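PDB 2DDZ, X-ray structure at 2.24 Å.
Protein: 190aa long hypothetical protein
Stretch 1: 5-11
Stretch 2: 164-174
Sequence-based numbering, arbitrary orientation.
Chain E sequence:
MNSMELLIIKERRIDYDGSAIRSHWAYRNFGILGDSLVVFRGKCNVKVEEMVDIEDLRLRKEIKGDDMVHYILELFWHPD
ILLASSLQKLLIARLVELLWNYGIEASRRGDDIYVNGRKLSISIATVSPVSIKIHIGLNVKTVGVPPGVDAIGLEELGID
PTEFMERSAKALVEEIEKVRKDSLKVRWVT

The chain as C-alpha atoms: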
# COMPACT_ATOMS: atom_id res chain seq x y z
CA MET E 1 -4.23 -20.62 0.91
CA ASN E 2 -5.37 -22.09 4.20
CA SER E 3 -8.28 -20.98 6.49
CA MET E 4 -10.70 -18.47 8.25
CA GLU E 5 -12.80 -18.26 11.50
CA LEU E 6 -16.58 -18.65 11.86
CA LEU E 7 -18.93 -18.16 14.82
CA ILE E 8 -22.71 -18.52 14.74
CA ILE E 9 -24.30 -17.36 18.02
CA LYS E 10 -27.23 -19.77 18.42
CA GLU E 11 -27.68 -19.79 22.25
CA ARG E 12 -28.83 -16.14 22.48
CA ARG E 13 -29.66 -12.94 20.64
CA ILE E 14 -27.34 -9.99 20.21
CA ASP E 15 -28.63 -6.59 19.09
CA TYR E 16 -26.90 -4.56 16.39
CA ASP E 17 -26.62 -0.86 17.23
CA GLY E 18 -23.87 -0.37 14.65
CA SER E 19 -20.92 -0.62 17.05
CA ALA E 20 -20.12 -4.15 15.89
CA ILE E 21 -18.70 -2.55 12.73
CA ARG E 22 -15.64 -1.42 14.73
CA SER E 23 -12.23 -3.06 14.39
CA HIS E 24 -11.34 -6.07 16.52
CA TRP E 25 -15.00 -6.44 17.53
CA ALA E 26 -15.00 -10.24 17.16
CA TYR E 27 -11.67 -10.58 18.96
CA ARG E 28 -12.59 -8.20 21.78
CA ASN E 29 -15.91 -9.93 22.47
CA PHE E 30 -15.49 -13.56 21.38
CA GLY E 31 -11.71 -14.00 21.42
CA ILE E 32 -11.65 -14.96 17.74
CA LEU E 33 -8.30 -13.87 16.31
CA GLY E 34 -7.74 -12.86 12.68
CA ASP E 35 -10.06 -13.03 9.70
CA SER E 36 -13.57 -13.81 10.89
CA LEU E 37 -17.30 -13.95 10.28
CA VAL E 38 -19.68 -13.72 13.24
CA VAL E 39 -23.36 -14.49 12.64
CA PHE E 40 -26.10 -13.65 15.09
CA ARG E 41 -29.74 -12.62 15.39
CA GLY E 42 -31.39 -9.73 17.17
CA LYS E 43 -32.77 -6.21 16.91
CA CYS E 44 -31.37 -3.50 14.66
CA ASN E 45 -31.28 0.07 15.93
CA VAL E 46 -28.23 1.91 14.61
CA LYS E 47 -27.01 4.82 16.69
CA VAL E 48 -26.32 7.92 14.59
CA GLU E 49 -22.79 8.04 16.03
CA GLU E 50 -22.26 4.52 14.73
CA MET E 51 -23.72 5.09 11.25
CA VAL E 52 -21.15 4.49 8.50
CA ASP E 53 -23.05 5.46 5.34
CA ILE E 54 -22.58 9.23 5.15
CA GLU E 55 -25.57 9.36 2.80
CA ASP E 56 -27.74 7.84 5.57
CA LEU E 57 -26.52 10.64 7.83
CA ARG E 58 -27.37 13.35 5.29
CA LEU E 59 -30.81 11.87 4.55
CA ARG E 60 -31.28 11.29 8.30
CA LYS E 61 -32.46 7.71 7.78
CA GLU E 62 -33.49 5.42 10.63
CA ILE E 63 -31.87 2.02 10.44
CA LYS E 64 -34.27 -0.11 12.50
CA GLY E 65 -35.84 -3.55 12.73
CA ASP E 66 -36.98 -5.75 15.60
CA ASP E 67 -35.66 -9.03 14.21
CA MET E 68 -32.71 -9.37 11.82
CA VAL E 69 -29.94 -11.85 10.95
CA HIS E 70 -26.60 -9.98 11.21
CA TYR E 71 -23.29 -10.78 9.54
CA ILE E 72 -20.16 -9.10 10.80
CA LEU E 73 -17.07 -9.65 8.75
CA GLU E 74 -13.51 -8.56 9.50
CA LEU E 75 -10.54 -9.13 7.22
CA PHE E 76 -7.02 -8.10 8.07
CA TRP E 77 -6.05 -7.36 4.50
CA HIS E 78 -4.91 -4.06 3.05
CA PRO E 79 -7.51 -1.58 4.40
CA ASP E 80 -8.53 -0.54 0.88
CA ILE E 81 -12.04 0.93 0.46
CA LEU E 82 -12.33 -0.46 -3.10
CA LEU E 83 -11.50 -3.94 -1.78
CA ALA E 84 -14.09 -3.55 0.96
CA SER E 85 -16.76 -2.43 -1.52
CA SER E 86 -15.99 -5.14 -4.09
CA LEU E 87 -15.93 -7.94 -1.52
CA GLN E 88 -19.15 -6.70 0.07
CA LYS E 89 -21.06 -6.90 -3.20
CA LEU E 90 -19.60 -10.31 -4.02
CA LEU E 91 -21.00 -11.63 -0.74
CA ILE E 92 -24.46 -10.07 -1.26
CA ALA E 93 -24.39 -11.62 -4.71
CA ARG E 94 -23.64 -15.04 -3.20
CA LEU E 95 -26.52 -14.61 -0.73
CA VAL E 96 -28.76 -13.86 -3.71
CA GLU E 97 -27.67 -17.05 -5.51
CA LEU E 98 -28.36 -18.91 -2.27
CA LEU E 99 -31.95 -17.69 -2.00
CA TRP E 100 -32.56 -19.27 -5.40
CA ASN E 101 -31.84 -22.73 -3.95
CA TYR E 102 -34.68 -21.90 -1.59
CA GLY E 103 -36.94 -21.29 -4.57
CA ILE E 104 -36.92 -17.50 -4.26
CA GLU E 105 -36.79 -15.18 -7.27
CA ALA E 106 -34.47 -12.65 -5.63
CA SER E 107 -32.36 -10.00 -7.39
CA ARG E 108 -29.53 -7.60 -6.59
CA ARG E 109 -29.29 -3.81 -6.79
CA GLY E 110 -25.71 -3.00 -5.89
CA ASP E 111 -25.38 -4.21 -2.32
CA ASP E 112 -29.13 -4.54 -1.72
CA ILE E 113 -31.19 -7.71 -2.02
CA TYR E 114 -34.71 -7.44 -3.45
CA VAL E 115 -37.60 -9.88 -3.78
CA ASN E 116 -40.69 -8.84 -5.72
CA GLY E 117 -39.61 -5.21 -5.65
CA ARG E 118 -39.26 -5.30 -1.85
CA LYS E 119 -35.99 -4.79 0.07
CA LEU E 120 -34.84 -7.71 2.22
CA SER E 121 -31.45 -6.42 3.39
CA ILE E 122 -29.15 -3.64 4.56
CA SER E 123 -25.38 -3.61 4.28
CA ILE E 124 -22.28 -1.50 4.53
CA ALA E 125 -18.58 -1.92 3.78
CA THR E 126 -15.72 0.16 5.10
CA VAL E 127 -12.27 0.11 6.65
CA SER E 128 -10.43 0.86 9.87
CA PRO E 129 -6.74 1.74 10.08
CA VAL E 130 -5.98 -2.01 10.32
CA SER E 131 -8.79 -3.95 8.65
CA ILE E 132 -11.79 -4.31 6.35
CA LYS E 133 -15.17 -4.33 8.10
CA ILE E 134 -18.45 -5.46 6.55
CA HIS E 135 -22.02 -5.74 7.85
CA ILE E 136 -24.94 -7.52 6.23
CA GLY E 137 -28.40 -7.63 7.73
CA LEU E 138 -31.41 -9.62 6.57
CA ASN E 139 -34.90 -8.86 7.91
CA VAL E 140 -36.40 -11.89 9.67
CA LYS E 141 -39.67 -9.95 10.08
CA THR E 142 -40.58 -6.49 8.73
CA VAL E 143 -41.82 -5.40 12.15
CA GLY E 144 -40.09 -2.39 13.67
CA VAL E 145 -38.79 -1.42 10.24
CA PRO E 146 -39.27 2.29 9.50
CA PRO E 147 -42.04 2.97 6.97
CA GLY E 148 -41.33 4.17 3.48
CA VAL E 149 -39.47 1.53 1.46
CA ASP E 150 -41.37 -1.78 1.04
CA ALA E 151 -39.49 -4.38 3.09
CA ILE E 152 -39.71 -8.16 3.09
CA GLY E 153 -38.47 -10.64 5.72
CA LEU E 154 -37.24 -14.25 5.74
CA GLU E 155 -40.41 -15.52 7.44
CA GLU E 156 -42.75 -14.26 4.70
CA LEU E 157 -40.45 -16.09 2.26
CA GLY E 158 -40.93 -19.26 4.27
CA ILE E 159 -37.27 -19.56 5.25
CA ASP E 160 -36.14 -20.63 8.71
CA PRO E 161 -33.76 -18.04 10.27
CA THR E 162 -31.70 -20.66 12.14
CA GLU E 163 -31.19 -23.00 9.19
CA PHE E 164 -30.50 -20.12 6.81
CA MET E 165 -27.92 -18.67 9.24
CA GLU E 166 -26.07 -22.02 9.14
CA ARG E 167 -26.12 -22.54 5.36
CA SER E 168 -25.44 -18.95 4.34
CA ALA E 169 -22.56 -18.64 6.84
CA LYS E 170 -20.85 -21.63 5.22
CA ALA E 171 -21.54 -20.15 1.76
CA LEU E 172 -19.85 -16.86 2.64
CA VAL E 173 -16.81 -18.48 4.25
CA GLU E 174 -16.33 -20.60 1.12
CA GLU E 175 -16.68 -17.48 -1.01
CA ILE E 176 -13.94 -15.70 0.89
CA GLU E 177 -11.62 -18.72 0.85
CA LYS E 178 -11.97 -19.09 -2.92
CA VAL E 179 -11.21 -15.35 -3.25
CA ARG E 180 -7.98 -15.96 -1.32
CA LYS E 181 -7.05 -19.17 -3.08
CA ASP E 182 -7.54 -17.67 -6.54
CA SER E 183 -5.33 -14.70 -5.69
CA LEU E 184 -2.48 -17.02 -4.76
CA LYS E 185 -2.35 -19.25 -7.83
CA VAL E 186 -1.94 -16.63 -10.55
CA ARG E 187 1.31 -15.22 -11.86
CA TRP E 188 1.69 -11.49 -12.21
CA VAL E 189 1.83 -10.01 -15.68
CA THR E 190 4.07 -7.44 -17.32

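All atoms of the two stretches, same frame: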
# COMPACT_ATOMS: atom_id res chain seq x y z
N GLU E 5 -11.98 -17.97 10.30
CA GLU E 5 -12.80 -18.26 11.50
C GLU E 5 -14.30 -17.95 11.36
O GLU E 5 -14.67 -16.93 10.78
CB GLU E 5 -12.30 -17.45 12.70
CG GLU E 5 -11.05 -17.97 13.38
CD GLU E 5 -11.33 -19.12 14.33
OE1 GLU E 5 -12.25 -19.00 15.17
OE2 GLU E 5 -10.61 -20.13 14.25
N LEU E 6 -15.13 -18.82 11.92
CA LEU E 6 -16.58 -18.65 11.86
C LEU E 6 -17.24 -18.90 13.22
O LEU E 6 -16.89 -19.83 13.93
CB LEU E 6 -17.19 -19.60 10.84
CG LEU E 6 -18.73 -19.67 10.82
CD1 LEU E 6 -19.33 -18.31 10.48
CD2 LEU E 6 -19.17 -20.70 9.80
N LEU E 7 -18.20 -18.04 13.56
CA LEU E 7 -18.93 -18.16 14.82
C LEU E 7 -20.39 -17.78 14.64
O LEU E 7 -20.70 -16.64 14.32
CB LEU E 7 -18.32 -17.26 15.90
CG LEU E 7 -19.10 -17.23 17.22
CD1 LEU E 7 -19.09 -18.64 17.85
CD2 LEU E 7 -18.48 -16.22 18.20
N ILE E 8 -21.28 -18.75 14.84
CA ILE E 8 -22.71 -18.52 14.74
C ILE E 8 -23.23 -18.54 16.18
O ILE E 8 -23.14 -19.56 16.84
CB ILE E 8 -23.44 -19.63 13.97
CG1 ILE E 8 -22.76 -19.91 12.63
CG2 ILE E 8 -24.88 -19.20 13.70
CD1 ILE E 8 -22.76 -18.73 11.69
N ILE E 9 -23.77 -17.42 16.66
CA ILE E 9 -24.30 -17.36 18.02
C ILE E 9 -25.76 -17.84 18.02
O ILE E 9 -26.68 -17.09 17.69
CB ILE E 9 -24.20 -15.92 18.58
CG1 ILE E 9 -22.72 -15.51 18.59
CG2 ILE E 9 -24.78 -15.84 19.99
CD1 ILE E 9 -22.49 -14.06 18.91
N LYS E 10 -25.93 -19.11 18.39
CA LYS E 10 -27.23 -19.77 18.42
C LYS E 10 -27.93 -19.78 19.80
O LYS E 10 -29.16 -19.79 19.87
CB LYS E 10 -27.04 -21.21 17.95
CG LYS E 10 -26.17 -21.31 16.71
CD LYS E 10 -25.69 -22.71 16.43
CE LYS E 10 -25.08 -22.75 15.04
NZ LYS E 10 -24.56 -24.09 14.68
N GLU E 11 -27.16 -19.78 20.88
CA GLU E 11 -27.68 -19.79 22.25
C GLU E 11 -28.49 -18.55 22.66
O GLU E 11 -29.44 -18.64 23.45
CB GLU E 11 -26.51 -19.96 23.24
CG GLU E 11 -25.40 -18.92 23.06
CD GLU E 11 -24.39 -19.28 21.98
OE1 GLU E 11 -24.73 -20.02 21.03
OE2 GLU E 11 -23.23 -18.81 22.06
N PHE E 164 -31.10 -20.99 7.81
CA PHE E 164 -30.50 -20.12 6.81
C PHE E 164 -29.15 -19.61 7.33
O PHE E 164 -28.16 -19.63 6.60
CB PHE E 164 -31.43 -18.93 6.49
CG PHE E 164 -30.95 -18.08 5.34
CD1 PHE E 164 -31.02 -18.55 4.03
CD2 PHE E 164 -30.37 -16.84 5.58
CE1 PHE E 164 -30.50 -17.79 2.97
CE2 PHE E 164 -29.85 -16.07 4.53
CZ PHE E 164 -29.92 -16.55 3.22
N MET E 165 -29.12 -19.17 8.58
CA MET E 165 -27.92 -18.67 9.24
C MET E 165 -26.76 -19.67 9.04
O MET E 165 -25.65 -19.31 8.66
CB MET E 165 -28.17 -18.47 10.75
CG MET E 165 -29.10 -17.29 11.11
SD MET E 165 -29.54 -17.09 12.81
CE MET E 165 -28.09 -16.70 13.41
N GLU E 166 -27.05 -20.95 9.29
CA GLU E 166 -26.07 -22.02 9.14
C GLU E 166 -25.57 -22.20 7.70
O GLU E 166 -24.37 -22.26 7.45
CB GLU E 166 -26.68 -23.34 9.63
CG GLU E 166 -25.70 -24.49 9.83
CD GLU E 166 -24.85 -24.31 11.07
OE1 GLU E 166 -25.34 -23.67 12.03
OE2 GLU E 166 -23.70 -24.83 11.10
N ARG E 167 -26.51 -22.31 6.75
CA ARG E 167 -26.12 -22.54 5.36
C ARG E 167 -25.47 -21.36 4.67
O ARG E 167 -24.54 -21.53 3.88
CB ARG E 167 -27.33 -23.00 4.54
CG ARG E 167 -26.90 -23.65 3.22
CD ARG E 167 -28.07 -24.03 2.34
NE ARG E 167 -29.20 -24.48 3.14
CZ ARG E 167 -30.33 -24.97 2.65
NH1 ARG E 167 -31.30 -25.35 3.48
NH2 ARG E 167 -30.50 -25.09 1.34
N SER E 168 -25.98 -20.16 4.96
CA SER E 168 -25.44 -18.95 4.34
C SER E 168 -24.06 -18.63 4.93
O SER E 168 -23.19 -18.15 4.21
CB SER E 168 -26.41 -17.78 4.53
OG SER E 168 -26.61 -17.49 5.90
N ALA E 169 -23.86 -18.90 6.22
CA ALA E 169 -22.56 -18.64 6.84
C ALA E 169 -21.47 -19.46 6.14
O ALA E 169 -20.39 -18.95 5.84
CB ALA E 169 -22.60 -18.98 8.32
N LYS E 170 -21.78 -20.72 5.89
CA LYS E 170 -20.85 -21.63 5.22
C LYS E 170 -20.60 -21.16 3.79
O LYS E 170 -19.48 -21.26 3.27
CB LYS E 170 -21.43 -23.05 5.23
CG LYS E 170 -20.50 -24.16 4.75
CD LYS E 170 -21.23 -25.50 4.74
CE LYS E 170 -20.34 -26.68 4.33
NZ LYS E 170 -19.35 -27.04 5.38
N ALA E 171 -21.64 -20.64 3.14
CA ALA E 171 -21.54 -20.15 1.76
C ALA E 171 -20.61 -18.96 1.65
O ALA E 171 -19.84 -18.85 0.70
CB ALA E 171 -22.93 -19.77 1.25
N LEU E 172 -20.68 -18.05 2.62
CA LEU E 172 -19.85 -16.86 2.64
C LEU E 172 -18.39 -17.19 2.98
O LEU E 172 -17.47 -16.61 2.39
CB LEU E 172 -20.41 -15.83 3.62
CG LEU E 172 -21.81 -15.30 3.26
CD1 LEU E 172 -22.09 -14.07 4.09
CD2 LEU E 172 -21.88 -14.97 1.78
N VAL E 173 -18.18 -18.10 3.91
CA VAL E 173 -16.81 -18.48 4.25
C VAL E 173 -16.16 -19.09 3.02
O VAL E 173 -15.03 -18.76 2.68
CB VAL E 173 -16.77 -19.49 5.41
CG1 VAL E 173 -15.37 -20.06 5.57
CG2 VAL E 173 -17.20 -18.82 6.70
N GLU E 174 -16.88 -19.98 2.33
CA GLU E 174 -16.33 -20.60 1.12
C GLU E 174 -16.03 -19.56 0.05
O GLU E 174 -15.06 -19.68 -0.69
CB GLU E 174 -17.31 -21.63 0.55
CG GLU E 174 -17.57 -22.80 1.47
CD GLU E 174 -18.41 -23.87 0.80
OE1 GLU E 174 -19.07 -23.57 -0.22
OE2 GLU E 174 -18.40 -25.02 1.30

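The one polar link between the two stretches is a salt bridge at the end of the contact. Lys10 NZ donates a hydrogen bond to Glu166 OE1 at 2.8 Å, so charge attraction and hydrogen bonding act in the same pair. Neither residue aims its CA-to-CB bond at the other stretch; both leave the backbone sideways, and the ends of the side chains close the gap. Lys10 does this with chi1 at m and the rest of the chain extended, chi2 through chi4 all t. Glu166 begins with chi1 at t, then turns at chi2, which is p, to bring its carboxylate to the ammonium group. Both residues are exposed, and the rule to read here is a familiar one: long charged side chains that start sideways can still meet at the margin of an apolar contact.

Inward from this bridge, the contact is entirely apolar. The strand, residues 5-8, runs nearly antiparallel to the helix, with 168° between their N-to-C directions and a closest axis approach of 9.8 Å. With this alignment, two alternating strand residues, Leu6 and Ile8, match helix positions spaced four apart: Met165, Ala169 and Val173. All five point their CA-to-CB bonds toward the other stretch, while Glu5 points away and Leu7 does not reach the helix, consistent with the alternation of a strand.

Ala169 is the shared point of the packing. Its CB meets Ile8 CD1 at 3.4 Å, a tight contact, and Leu6 CD1 at 4.0 Å, so a single methyl group touches both strand side chains. The small residue sits in the middle of the helical row, with larger ones a turn before and a turn after. Ile8 adopts chi1 m and chi2 m, which places CD1 against Ala169, while its other branch reaches Met165, CG2 to CE at 4.1 Å. Leu6, with chi1 t and chi2 p, sets both methyls between Ala169 and Val173: Leu6 CD1 and CD2 lie 4.0 and 4.1 Å from Ala169 CB, and CD2 is also 4.1 Å from Val173 CG2. The antiparallel order follows directly, Leu6 pairing with the later helix residue and Ile8 with the earlier one.

The helix presents this row on a regular backbone: Ala169 N bonds to Met165 O and Val173 N to Ala169 O, each at 3.1 Å, linking the three packing positions in sequence. Only 317 Å² is buried in total, both sides summed, so the contact is modest, an apolar strip closed at one end by a salt bridge.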